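KLLA0C04147p (Kluyveromyces lactis, PDB 5H2D) binds ergosterol through its oxysterol-binding-related (ORD) domain, the part modelled here, and probably transfers sterols between membranes. Local coordinates at residues Lys14-Glu18 / Glu19-Leu23; Ala371-Lys374 / His375-Glu378; Ser383-Lys386 / Lys387-Lys391; Trp413-Gly417 / Glu418-Gln422. All coordinates share one frame; numbering follows the deposited sequence.

Interaction 1: Lys14-Glu18 / Glu19-Leu23; sequences KVLLE and EGSFL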
loop_
_atom_site.group_PDB
_atom_site.type_symbol
_atom_site.label_atom_id
_atom_site.label_comp_id
_atom_site.label_asym_id
_atom_site.label_seq_id
_atom_site.Cartn_x
_atom_site.Cartn_y
_atom_site.Cartn_z
ATOM N N LYS A 14 3.065 -3.800 24.117
ATOM C CA LYS A 14 4.071 -3.250 25.020
ATOM C C LYS A 14 5.304 -2.788 24.251
ATOM O O LYS A 14 5.841 -1.707 24.520
ATOM C CB LYS A 14 4.426 -4.298 26.078
ATOM C CG LYS A 14 5.416 -3.857 27.140
ATOM C CD LYS A 14 5.612 -4.973 28.165
ATOM C CE LYS A 14 6.794 -4.703 29.084
ATOM N NZ LYS A 14 7.138 -5.908 29.894
ATOM N N VAL A 15 5.751 -3.580 23.272
ATOM C CA VAL A 15 6.901 -3.191 22.456
ATOM C C VAL A 15 6.613 -1.894 21.715
ATOM O O VAL A 15 7.451 -0.984 21.671
ATOM C CB VAL A 15 7.276 -4.319 21.474
ATOM C CG1 VAL A 15 8.331 -3.834 20.485
ATOM C CG2 VAL A 15 7.767 -5.550 22.229
ATOM N N LEU A 16 5.421 -1.786 21.126
ATOM C CA LEU A 16 5.078 -0.590 20.362
ATOM C C LEU A 16 5.135 0.657 21.231
ATOM O O LEU A 16 5.585 1.718 20.782
ATOM C CB LEU A 16 3.691 -0.747 19.747
ATOM C CG LEU A 16 3.556 -1.915 18.771
ATOM C CD1 LEU A 16 2.123 -2.039 18.281
ATOM C CD2 LEU A 16 4.517 -1.746 17.597
ATOM N N LEU A 17 4.668 0.553 22.477
ATOM C CA LEU A 17 4.694 1.703 23.372
ATOM C C LEU A 17 6.103 1.995 23.874
ATOM O O LEU A 17 6.504 3.160 23.958
ATOM C CB LEU A 17 3.749 1.469 24.548
ATOM C CG LEU A 17 2.273 1.698 24.233
ATOM C CD1 LEU A 17 1.437 1.580 25.503
ATOM C CD2 LEU A 17 2.087 3.063 23.588
ATOM N N GLU A 18 6.872 0.959 24.208
ATOM C CA GLU A 18 8.209 1.194 24.740
ATOM C C GLU A 18 9.118 1.832 23.705
ATOM O O GLU A 18 10.004 2.614 24.060
ATOM C CB GLU A 18 8.818 -0.114 25.251
ATOM C CG GLU A 18 7.971 -0.803 26.312
ATOM C CD GLU A 18 8.647 -2.028 26.913
ATOM O OE1 GLU A 18 8.538 -2.224 28.145
ATOM O OE2 GLU A 18 9.282 -2.795 26.157
ATOM N N GLU A 19 8.914 1.515 22.424
ATOM C CA GLU A 19 9.717 2.095 21.357
ATOM C C GLU A 19 9.218 3.469 20.920
ATOM O O GLU A 19 9.783 4.046 19.986
ATOM C CB GLU A 19 9.765 1.128 20.166
ATOM C CG GLU A 19 10.394 -0.211 20.527
ATOM C CD GLU A 19 10.767 -1.060 19.322
ATOM O OE1 GLU A 19 10.414 -0.685 18.178
ATOM O OE2 GLU A 19 11.424 -2.103 19.535
ATOM N N GLY A 20 8.191 4.008 21.563
ATOM C CA GLY A 20 7.758 5.366 21.277
ATOM C C GLY A 20 7.121 5.507 19.914
ATOM O O GLY A 20 7.274 6.549 19.269
ATOM N N SER A 21 6.380 4.488 19.478
ATOM C CA SER A 21 5.878 4.448 18.105
ATOM C C SER A 21 4.888 5.561 17.799
ATOM O O SER A 21 4.690 5.899 16.627
ATOM C CB SER A 21 5.220 3.092 17.860
ATOM O OG SER A 21 6.107 2.055 18.215
ATOM N N PHE A 22 4.240 6.127 18.807
ATOM C CA PHE A 22 3.211 7.125 18.576
ATOM C C PHE A 22 3.649 8.517 18.986
ATOM O O PHE A 22 2.891 9.475 18.798
ATOM C CB PHE A 22 1.933 6.695 19.298
ATOM C CG PHE A 22 1.548 5.284 18.977
ATOM C CD1 PHE A 22 1.066 4.965 17.716
ATOM C CD2 PHE A 22 1.741 4.265 19.894
ATOM C CE1 PHE A 22 0.743 3.665 17.395
ATOM C CE2 PHE A 22 1.428 2.955 19.573
ATOM C CZ PHE A 22 0.921 2.654 18.318
ATOM N N LEU A 23 4.869 8.659 19.498
ATOM C CA LEU A 23 5.398 9.981 19.799
ATOM C C LEU A 23 5.441 10.831 18.539
ATOM O O LEU A 23 5.891 10.371 17.482
ATOM C CB LEU A 23 6.794 9.867 20.400
ATOM C CG LEU A 23 6.865 9.072 21.695
ATOM C CD1 LEU A 23 8.310 8.820 22.060
ATOM C CD2 LEU A 23 6.130 9.815 22.813
#
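Ser21 folds back on the last turn of helix 7-18 and takes hold of the carbonyl of Leu16, and this is where the packing is tight. Its hydroxyl donates to Leu16 O at 2.6 Å, lying in the carbonyl plane on a lone pair, while its backbone N reaches the same oxygen from almost straight ahead at 3.2 Å. The hydroxyl can do this because OG stands beside its own backbone N (chi1 -52°). The carbonyl oxygen of the buried Leu16 is thus gripped twice by one residue. Gly20 makes the reversal with positive phi in a Schellman motif, and its N donates to Leu17 O from well above the carbonyl plane. A CB at that position would run into Leu23 CD1.

Glu19 runs alongside Val15, pointing the same way, with Val15 CG1 3.7 Å from Glu19 OE2. Its OE1 forms a salt bridge to Arg139, which also bonds Ser21 OG.

The exposed Leu17 and Glu18 make the loose side. Leu17 meets Phe22 through a single methyl, CD2, at the ring edge, 3.9 Å from Phe22 CD2.

The carbonyls of Val15, Leu16 and Leu17 are met by the backbone N-H groups that follow, and Glu18 O is taken by Arg424; the shared Arg139 ties this helix end to strand 138-146.

Interaction 2: Ala371-Lys374 / His375-Glu378; sequences ATEK and HRVE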
loop_
_atom_site.group_PDB
_atom_site.type_symbol
_atom_site.label_atom_id
_atom_site.label_comp_id
_atom_site.label_asym_id
_atom_site.label_seq_id
_atom_site.Cartn_x
_atom_site.Cartn_y
_atom_site.Cartn_z
ATOM N N ALA A 371 9.672 21.462 -10.239
ATOM C CA ALA A 371 10.583 21.015 -11.289
ATOM C C ALA A 371 12.020 21.406 -10.974
ATOM O O ALA A 371 12.954 20.654 -11.269
ATOM C CB ALA A 371 10.154 21.599 -12.638
ATOM N N THR A 372 12.207 22.587 -10.381
ATOM C CA THR A 372 13.546 23.055 -10.038
ATOM C C THR A 372 14.179 22.164 -8.976
ATOM O O THR A 372 15.340 21.755 -9.098
ATOM C CB THR A 372 13.472 24.500 -9.551
ATOM O OG1 THR A 372 12.911 25.325 -10.581
ATOM C CG2 THR A 372 14.855 25.020 -9.189
ATOM N N GLU A 373 13.415 21.837 -7.932
ATOM C CA GLU A 373 13.943 21.015 -6.847
ATOM C C GLU A 373 14.128 19.576 -7.288
ATOM O O GLU A 373 15.081 18.908 -6.862
ATOM C CB GLU A 373 13.014 21.090 -5.636
ATOM C CG GLU A 373 13.140 22.412 -4.908
ATOM C CD GLU A 373 14.540 22.599 -4.333
ATOM O OE1 GLU A 373 14.748 22.276 -3.148
ATOM O OE2 GLU A 373 15.442 23.045 -5.078
ATOM N N LYS A 374 13.225 19.081 -8.140
ATOM C CA LYS A 374 13.368 17.719 -8.639
ATOM C C LYS A 374 14.668 17.561 -9.411
ATOM O O LYS A 374 15.392 16.573 -9.245
ATOM C CB LYS A 374 12.164 17.350 -9.515
ATOM C CG LYS A 374 12.231 15.947 -10.075
ATOM C CD LYS A 374 11.011 15.652 -10.942
ATOM C CE LYS A 374 10.900 14.182 -11.304
ATOM N NZ LYS A 374 11.837 13.804 -12.393
ATOM N N HIS A 375 14.986 18.534 -10.261
ATOM C CA HIS A 375 16.230 18.456 -11.005
ATOM C C HIS A 375 17.416 18.383 -10.053
ATOM O O HIS A 375 18.351 17.602 -10.264
ATOM C CB HIS A 375 16.331 19.667 -11.930
ATOM C CG HIS A 375 17.441 19.581 -12.924
ATOM N ND1 HIS A 375 18.740 19.930 -12.621
ATOM C CD2 HIS A 375 17.448 19.180 -14.216
ATOM C CE1 HIS A 375 19.500 19.749 -13.686
ATOM N NE2 HIS A 375 18.740 19.301 -14.670
ATOM N N ARG A 376 17.370 19.168 -8.977
ATOM C CA ARG A 376 18.475 19.200 -8.026
ATOM C C ARG A 376 18.615 17.874 -7.290
ATOM O O ARG A 376 19.712 17.309 -7.221
ATOM C CB ARG A 376 18.263 20.334 -7.029
ATOM C CG ARG A 376 19.389 20.449 -6.016
ATOM C CD ARG A 376 19.195 21.630 -5.072
ATOM N NE ARG A 376 18.006 21.470 -4.240
ATOM C CZ ARG A 376 17.944 20.656 -3.192
ATOM N NH1 ARG A 376 19.008 19.939 -2.843
ATOM N NH2 ARG A 376 16.822 20.564 -2.487
ATOM N N VAL A 377 17.521 17.363 -6.722
ATOM C CA VAL A 377 17.686 16.163 -5.911
ATOM C C VAL A 377 17.981 14.962 -6.796
ATOM O O VAL A 377 18.700 14.043 -6.381
ATOM C CB VAL A 377 16.468 15.921 -4.990
ATOM C CG1 VAL A 377 16.281 17.107 -4.039
ATOM C CG2 VAL A 377 15.223 15.681 -5.795
ATOM N N GLU A 378 17.472 14.950 -8.026
ATOM C CA GLU A 378 17.795 13.837 -8.917
ATOM C C GLU A 378 19.244 13.900 -9.384
ATOM O O GLU A 378 19.895 12.856 -9.527
ATOM C CB GLU A 378 16.829 13.796 -10.103
ATOM C CG GLU A 378 15.451 13.267 -9.691
ATOM C CD GLU A 378 14.467 13.199 -10.845
ATOM O OE1 GLU A 378 14.794 13.682 -11.946
ATOM O OE2 GLU A 378 13.350 12.668 -10.646
#
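Arg376 lies alongside Glu373, one helical turn apart, and grips its carboxylate side-on with two nitrogens. NH2 donates to Glu373 OE1 at 2.8 Å and NE to Glu373 OE2 at 3.1 Å, both bonds nearly straight. The two oxygens sit close to the guanidinium plane, but the carboxylate is turned 38° against it, and NH2 meets OE1 from above the carboxylate plane. Glu373 gets there by bending at chi2 (-63°), which turns the carboxylate to the Arg376 side. Val377 CG1 rests over one face of the guanidinium, 3.7 Å above its plane and offset toward the rim. The third nitrogen, NH1, donates to the backbone O of Phe435 and so ties the C terminus of the chain to this helix. A leucine in place of Arg376 would probably leave the Glu373 carboxylate without its charged mate and Phe435 O without this donor.

A second salt bridge spans four residues. Lys374 runs out extended and then turns at its last bond (chi4 -78°), bringing NZ to 2.6 Å from Glu378 OE2 on the syn side of the carboxylate; the two side chains cross at a slant. Glu378 CG also packs on Lys374 O, at 3.3 Å.

Glu373 and Lys374 both touch Asp358 of helix 357-363. Under the side chains, Val377 N bonds Glu373 O at 2.9 Å in the regular alpha-helical pattern. Acid-base pairs at i, i+3 and i, i+4 along the surface are a familiar feature of long charged helices such as 367-390.

Interaction 3: Ser383-Lys386 / Lys387-Lys391; sequences SVRK and KREEK. With SO4 (sulfate ion), chain E.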
loop_
_atom_site.group_PDB
_atom_site.type_symbol
_atom_site.label_atom_id
_atom_site.label_comp_id
_atom_site.label_asym_id
_atom_site.label_seq_id
_atom_site.Cartn_x
_atom_site.Cartn_y
_atom_site.Cartn_z
ATOM N N SER A 383 24.876 11.744 -8.944
ATOM C CA SER A 383 26.295 11.982 -8.687
ATOM C C SER A 383 26.799 11.107 -7.546
ATOM O O SER A 383 27.931 10.612 -7.591
ATOM C CB SER A 383 26.547 13.460 -8.393
ATOM O OG SER A 383 25.989 13.849 -7.155
ATOM N N VAL A 384 25.967 10.891 -6.526
ATOM C CA VAL A 384 26.352 10.011 -5.423
ATOM C C VAL A 384 26.515 8.576 -5.914
ATOM O O VAL A 384 27.441 7.866 -5.502
ATOM C CB VAL A 384 25.329 10.118 -4.276
ATOM C CG1 VAL A 384 25.578 9.048 -3.238
ATOM C CG2 VAL A 384 25.406 11.500 -3.637
ATOM N N ARG A 385 25.623 8.120 -6.800
ATOM C CA ARG A 385 25.775 6.787 -7.374
ATOM C C ARG A 385 27.080 6.670 -8.154
ATOM O O ARG A 385 27.786 5.660 -8.042
ATOM C CB ARG A 385 24.590 6.444 -8.277
ATOM C CG ARG A 385 24.788 5.151 -9.062
ATOM C CD ARG A 385 23.652 4.899 -10.035
ATOM N NE ARG A 385 23.503 5.993 -10.990
ATOM C CZ ARG A 385 24.190 6.104 -12.124
ATOM N NH1 ARG A 385 25.084 5.184 -12.462
ATOM N NH2 ARG A 385 23.977 7.137 -12.927
ATOM N N LYS A 386 27.419 7.688 -8.950
ATOM C CA LYS A 386 28.641 7.599 -9.746
ATOM C C LYS A 386 29.880 7.580 -8.862
ATOM O O LYS A 386 30.854 6.883 -9.168
ATOM C CB LYS A 386 28.703 8.747 -10.755
ATOM C CG LYS A 386 27.713 8.586 -11.900
ATOM C CD LYS A 386 28.122 9.381 -13.135
ATOM C CE LYS A 386 29.322 8.744 -13.833
ATOM N NZ LYS A 386 29.668 9.439 -15.104
ATOM N N LYS A 387 29.864 8.326 -7.756
ATOM C CA LYS A 387 30.994 8.283 -6.834
ATOM C C LYS A 387 31.118 6.910 -6.182
ATOM O O LYS A 387 32.227 6.383 -6.041
ATOM C CB LYS A 387 30.859 9.370 -5.767
ATOM C CG LYS A 387 31.077 10.791 -6.269
ATOM C CD LYS A 387 31.223 11.751 -5.092
ATOM C CE LYS A 387 32.401 11.346 -4.210
ATOM N NZ LYS A 387 32.311 11.901 -2.826
ATOM N N ARG A 388 29.992 6.315 -5.784
ATOM C CA ARG A 388 30.037 4.971 -5.221
ATOM C C ARG A 388 30.660 3.994 -6.207
ATOM O O ARG A 388 31.498 3.161 -5.835
ATOM C CB ARG A 388 28.630 4.511 -4.839
ATOM C CG ARG A 388 28.190 4.927 -3.454
ATOM C CD ARG A 388 27.004 4.084 -3.019
ATOM N NE ARG A 388 25.897 4.231 -3.950
ATOM C CZ ARG A 388 24.939 5.146 -3.819
ATOM N NH1 ARG A 388 24.947 5.978 -2.779
ATOM N NH2 ARG A 388 23.970 5.213 -4.712
ATOM N N GLU A 389 30.245 4.068 -7.471
ATOM C CA GLU A 389 30.756 3.136 -8.466
ATOM C C GLU A 389 32.250 3.338 -8.695
ATOM O O GLU A 389 32.993 2.363 -8.855
ATOM C CB GLU A 389 29.961 3.285 -9.765
ATOM C CG GLU A 389 28.502 2.885 -9.607
ATOM C CD GLU A 389 27.674 3.120 -10.858
ATOM O OE1 GLU A 389 28.069 3.961 -11.689
ATOM O OE2 GLU A 389 26.625 2.456 -11.007
ATOM N N GLU A 390 32.716 4.590 -8.666
ATOM C CA GLU A 390 34.142 4.865 -8.843
ATOM C C GLU A 390 34.991 4.328 -7.699
ATOM O O GLU A 390 36.191 4.094 -7.888
ATOM C CB GLU A 390 34.380 6.368 -8.983
ATOM C CG GLU A 390 34.076 6.902 -10.364
ATOM C CD GLU A 390 33.889 8.402 -10.376
ATOM O OE1 GLU A 390 33.359 8.925 -11.383
ATOM O OE2 GLU A 390 34.265 9.055 -9.377
ATOM N N LYS A 391 34.407 4.144 -6.519
ATOM C CA LYS A 391 35.132 3.663 -5.355
ATOM C C LYS A 391 34.749 2.236 -4.995
ATOM O O LYS A 391 35.083 1.767 -3.902
ATOM C CB LYS A 391 34.900 4.614 -4.179
ATOM C CG LYS A 391 35.456 6.011 -4.446
ATOM C CD LYS A 391 34.690 7.108 -3.714
ATOM C CE LYS A 391 35.233 7.358 -2.314
ATOM N NZ LYS A 391 34.842 6.292 -1.351
HETATM S S SO4 E . 25.717 7.530 -16.284
HETATM O O1 SO4 E . 26.536 8.730 -16.105
HETATM O O2 SO4 E . 24.615 7.544 -15.325
HETATM O O3 SO4 E . 25.177 7.495 -17.642
HETATM O O4 SO4 E . 26.540 6.343 -16.063
#
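Arg385 pairs with a sulfate ion, probably from the crystallisation liquor, and with Glu389 one turn on; a second sulfate makes only a long, weak ion pair with NH2. NH2 donates to O2 of the first sulfate at a very short 2.5 Å, at the edge of the guanidinium near its plane. NH1 turns to the carboxylate, 3.3 Å from Glu389 OE1 in a salt bridge, and makes a weak, long hydrogen bond to OE2 at 3.5 Å. The two flat groups stand nearly perpendicular, 77° apart. A bend at chi3 (59°) swings the guanidinium toward both partners. With an alanine here, the sulfate would probably lose its nearest donor among these residues and the Glu389 carboxylate its salt-bridge partner. Lys386 adds a weak bond from NZ to sulfate O1 at 3.4 Å.

The backbone acceptors are met in helical fashion: Ser383 O by Lys387 N, Val384 O by Arg388 N, Arg385 O by Glu389 N and Lys386 O by Glu390 N. Ser383 OG bonds back to the carbonyl of Arg380.

The Arg388 guanidinium folds back over its own helix, with Val384 O 4.0 Å above the centre of one face and NH1 3.2 Å from Val384 CG1.

Helix 367-390 ends at Glu390, Lys391 being the first residue to leave it. Arg388 also touches Ile393 and Tyr395, before strand 400-404, and Leu125, between strands 119-121 and 128-133.

Interaction 4: Trp413-Gly417 / Glu418-Gln422; sequences WKFNG and EYWKQ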
loop_
_atom_site.group_PDB
_atom_site.type_symbol
_atom_site.label_atom_id
_atom_site.label_comp_id
_atom_site.label_asym_id
_atom_site.label_seq_id
_atom_site.Cartn_x
_atom_site.Cartn_y
_atom_site.Cartn_z
ATOM N N TRP A 413 12.824 -8.345 2.598
ATOM C CA TRP A 413 13.525 -7.247 3.251
ATOM C C TRP A 413 13.168 -7.270 4.728
ATOM O O TRP A 413 12.035 -6.960 5.105
ATOM C CB TRP A 413 13.159 -5.915 2.601
ATOM C CG TRP A 413 13.646 -5.833 1.198
ATOM C CD1 TRP A 413 12.930 -6.083 0.064
ATOM C CD2 TRP A 413 14.968 -5.498 0.774
ATOM N NE1 TRP A 413 13.721 -5.916 -1.044
ATOM C CE2 TRP A 413 14.977 -5.543 -0.637
ATOM C CE3 TRP A 413 16.137 -5.126 1.448
ATOM C CZ2 TRP A 413 16.120 -5.259 -1.384
ATOM C CZ3 TRP A 413 17.278 -4.844 0.700
ATOM C CH2 TRP A 413 17.259 -4.918 -0.697
ATOM N N LYS A 414 14.134 -7.654 5.557
ATOM C CA LYS A 414 13.919 -7.799 6.993
ATOM C C LYS A 414 14.235 -6.477 7.686
ATOM O O LYS A 414 15.378 -6.016 7.673
ATOM C CB LYS A 414 14.782 -8.927 7.549
ATOM C CG LYS A 414 14.489 -9.243 9.004
ATOM C CD LYS A 414 15.332 -10.417 9.483
ATOM C CE LYS A 414 14.894 -10.886 10.855
ATOM N NZ LYS A 414 15.038 -9.818 11.873
ATOM N N PHE A 415 13.214 -5.873 8.280
ATOM C CA PHE A 415 13.392 -4.690 9.116
ATOM C C PHE A 415 14.401 -4.992 10.218
ATOM O O PHE A 415 14.332 -6.043 10.861
ATOM C CB PHE A 415 12.022 -4.306 9.687
ATOM C CG PHE A 415 11.999 -3.059 10.540
ATOM C CD1 PHE A 415 12.250 -1.814 9.993
ATOM C CD2 PHE A 415 11.646 -3.141 11.879
ATOM C CE1 PHE A 415 12.187 -0.667 10.788
ATOM C CE2 PHE A 415 11.575 -2.017 12.676
ATOM C CZ PHE A 415 11.850 -0.771 12.134
ATOM N N ASN A 416 15.362 -4.087 10.427
ATOM C CA ASN A 416 16.396 -4.367 11.425
ATOM C C ASN A 416 15.981 -4.002 12.845
ATOM O O ASN A 416 16.769 -4.215 13.773
ATOM C CB ASN A 416 17.731 -3.690 11.061
ATOM C CG ASN A 416 17.679 -2.167 11.069
ATOM O OD1 ASN A 416 16.825 -1.537 11.697
ATOM N ND2 ASN A 416 18.625 -1.567 10.351
ATOM N N GLY A 417 14.763 -3.507 13.043
ATOM C CA GLY A 417 14.227 -3.252 14.370
ATOM C C GLY A 417 14.748 -2.017 15.069
ATOM O O GLY A 417 14.414 -1.807 16.242
ATOM N N GLU A 418 15.529 -1.178 14.388
ATOM C CA GLU A 418 16.198 -0.052 15.030
ATOM C C GLU A 418 15.493 1.283 14.851
ATOM O O GLU A 418 15.707 2.191 15.660
ATOM C CB GLU A 418 17.619 0.085 14.485
ATOM C CG GLU A 418 18.433 -1.165 14.657
ATOM C CD GLU A 418 19.625 -0.933 15.528
ATOM O OE1 GLU A 418 20.542 -0.200 15.085
ATOM O OE2 GLU A 418 19.637 -1.468 16.659
ATOM N N TYR A 419 14.687 1.443 13.801
ATOM C CA TYR A 419 14.238 2.780 13.421
ATOM C C TYR A 419 13.478 3.471 14.549
ATOM O O TYR A 419 13.760 4.627 14.885
ATOM C CB TYR A 419 13.366 2.700 12.174
ATOM C CG TYR A 419 12.761 4.030 11.781
ATOM C CD1 TYR A 419 13.519 4.967 11.093
ATOM C CD2 TYR A 419 11.433 4.352 12.100
ATOM C CE1 TYR A 419 12.982 6.195 10.720
ATOM C CE2 TYR A 419 10.883 5.590 11.720
ATOM C CZ TYR A 419 11.672 6.495 11.031
ATOM O OH TYR A 419 11.158 7.712 10.619
ATOM N N TRP A 420 12.488 2.788 15.126
ATOM C CA TRP A 420 11.626 3.468 16.085
ATOM C C TRP A 420 12.363 3.764 17.388
ATOM O O TRP A 420 12.135 4.818 17.989
ATOM C CB TRP A 420 10.356 2.649 16.326
ATOM C CG TRP A 420 9.521 2.517 15.073
ATOM C CD1 TRP A 420 9.490 1.452 14.220
ATOM C CD2 TRP A 420 8.632 3.502 14.525
ATOM N NE1 TRP A 420 8.619 1.706 13.177
ATOM C CE2 TRP A 420 8.080 2.954 13.342
ATOM C CE3 TRP A 420 8.233 4.784 14.926
ATOM C CZ2 TRP A 420 7.154 3.642 12.561
ATOM C CZ3 TRP A 420 7.316 5.473 14.148
ATOM C CH2 TRP A 420 6.791 4.895 12.968
ATOM N N LYS A 421 13.258 2.868 17.823
ATOM C CA LYS A 421 14.040 3.147 19.028
ATOM C C LYS A 421 14.989 4.315 18.805
ATOM O O LYS A 421 15.085 5.219 19.647
ATOM C CB LYS A 421 14.813 1.899 19.450
ATOM C CG LYS A 421 13.933 0.690 19.650
ATOM C CD LYS A 421 14.684 -0.477 20.273
ATOM C CE LYS A 421 15.873 -0.889 19.444
ATOM N NZ LYS A 421 16.482 -2.154 19.957
ATOM N N GLN A 422 15.705 4.322 17.681
ATOM C CA GLN A 422 16.608 5.436 17.415
ATOM C C GLN A 422 15.835 6.732 17.245
ATOM O O GLN A 422 16.324 7.798 17.626
ATOM C CB GLN A 422 17.465 5.149 16.182
ATOM C CG GLN A 422 18.299 3.890 16.321
ATOM C CD GLN A 422 19.399 3.795 15.282
ATOM O OE1 GLN A 422 19.689 4.760 14.573
ATOM N NE2 GLN A 422 20.025 2.625 15.192
HETATM O O HOH W 1 12.474 0.133 16.464
HETATM O O HOH W 2 13.934 -3.737 18.287
#
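This is a turn contact, where the chain leaves strand 411-415 and enters helix 419-424, with an aromatic side facing inward and a polar, watered side facing out. On the inner side the buried ring of Phe415 brings its edge to Tyr419 CB, 3.8 Å from Phe415 CZ. CZ also lies 3.9 Å from Trp420 CD1; the Phe415 ring and the five-membered ring of Trp420 meet rim to rim, centroids 6.0 Å apart and planes at 56°. Phe415 swings out this way because its CG is anti to the backbone N (chi1 -178°), while the backbone N of Gly417 sits over one face of the ring, toward its rim. The turn follows the second strand of the beta-hairpin 400-404/411-415 and leads into a short helix packed against strands 128-133 and 138-146 of the sterol-binding domain. There Tyr419 OH bonds Glu130 and its ring stacks with Phe141. Phe415 stacks with Trp155 of strand 151-157.

On the polar side, Asn416 forms an Asx turn: its OD1 accepts from Glu418 N at 3.0 Å, tilted 27° out of the amide plane. Gly417 has positive phi, and its O accepts from two waters. Water 1, 2.8 Å from Gly417 O, also accepts from Lys421 N. Water 2, 2.9 Å from Gly417 O, reaches Lys421 NZ weakly. Lys421 CE also touches this carbonyl, 3.6 Å from Gly417 O.

How the interactions relate
From the N terminus, interaction 1 ends helix 7-18 and turns the chain into the loop toward helix 45-49. Far along the sequence, interactions 2 and 3 follow one another on helix 367-390, centres 19 Å apart without touching, the second at the helix's closing turns. Interaction 4 then joins strand 411-415 to helix 419-424. All four are local contacts in series, 1 and 4 at chain reversals or junctions, 2 and 3 along one helix; none nests or crosses. Interactions 1 and 4 nevertheless meet in space: Glu19 packs on Trp420 and Lys421, with Glu19 CD 3.6 Å from Lys421 CG. This brings the N-terminal helix end against the late helix 419-424, whereas interactions 2 and 3 lie apart from both.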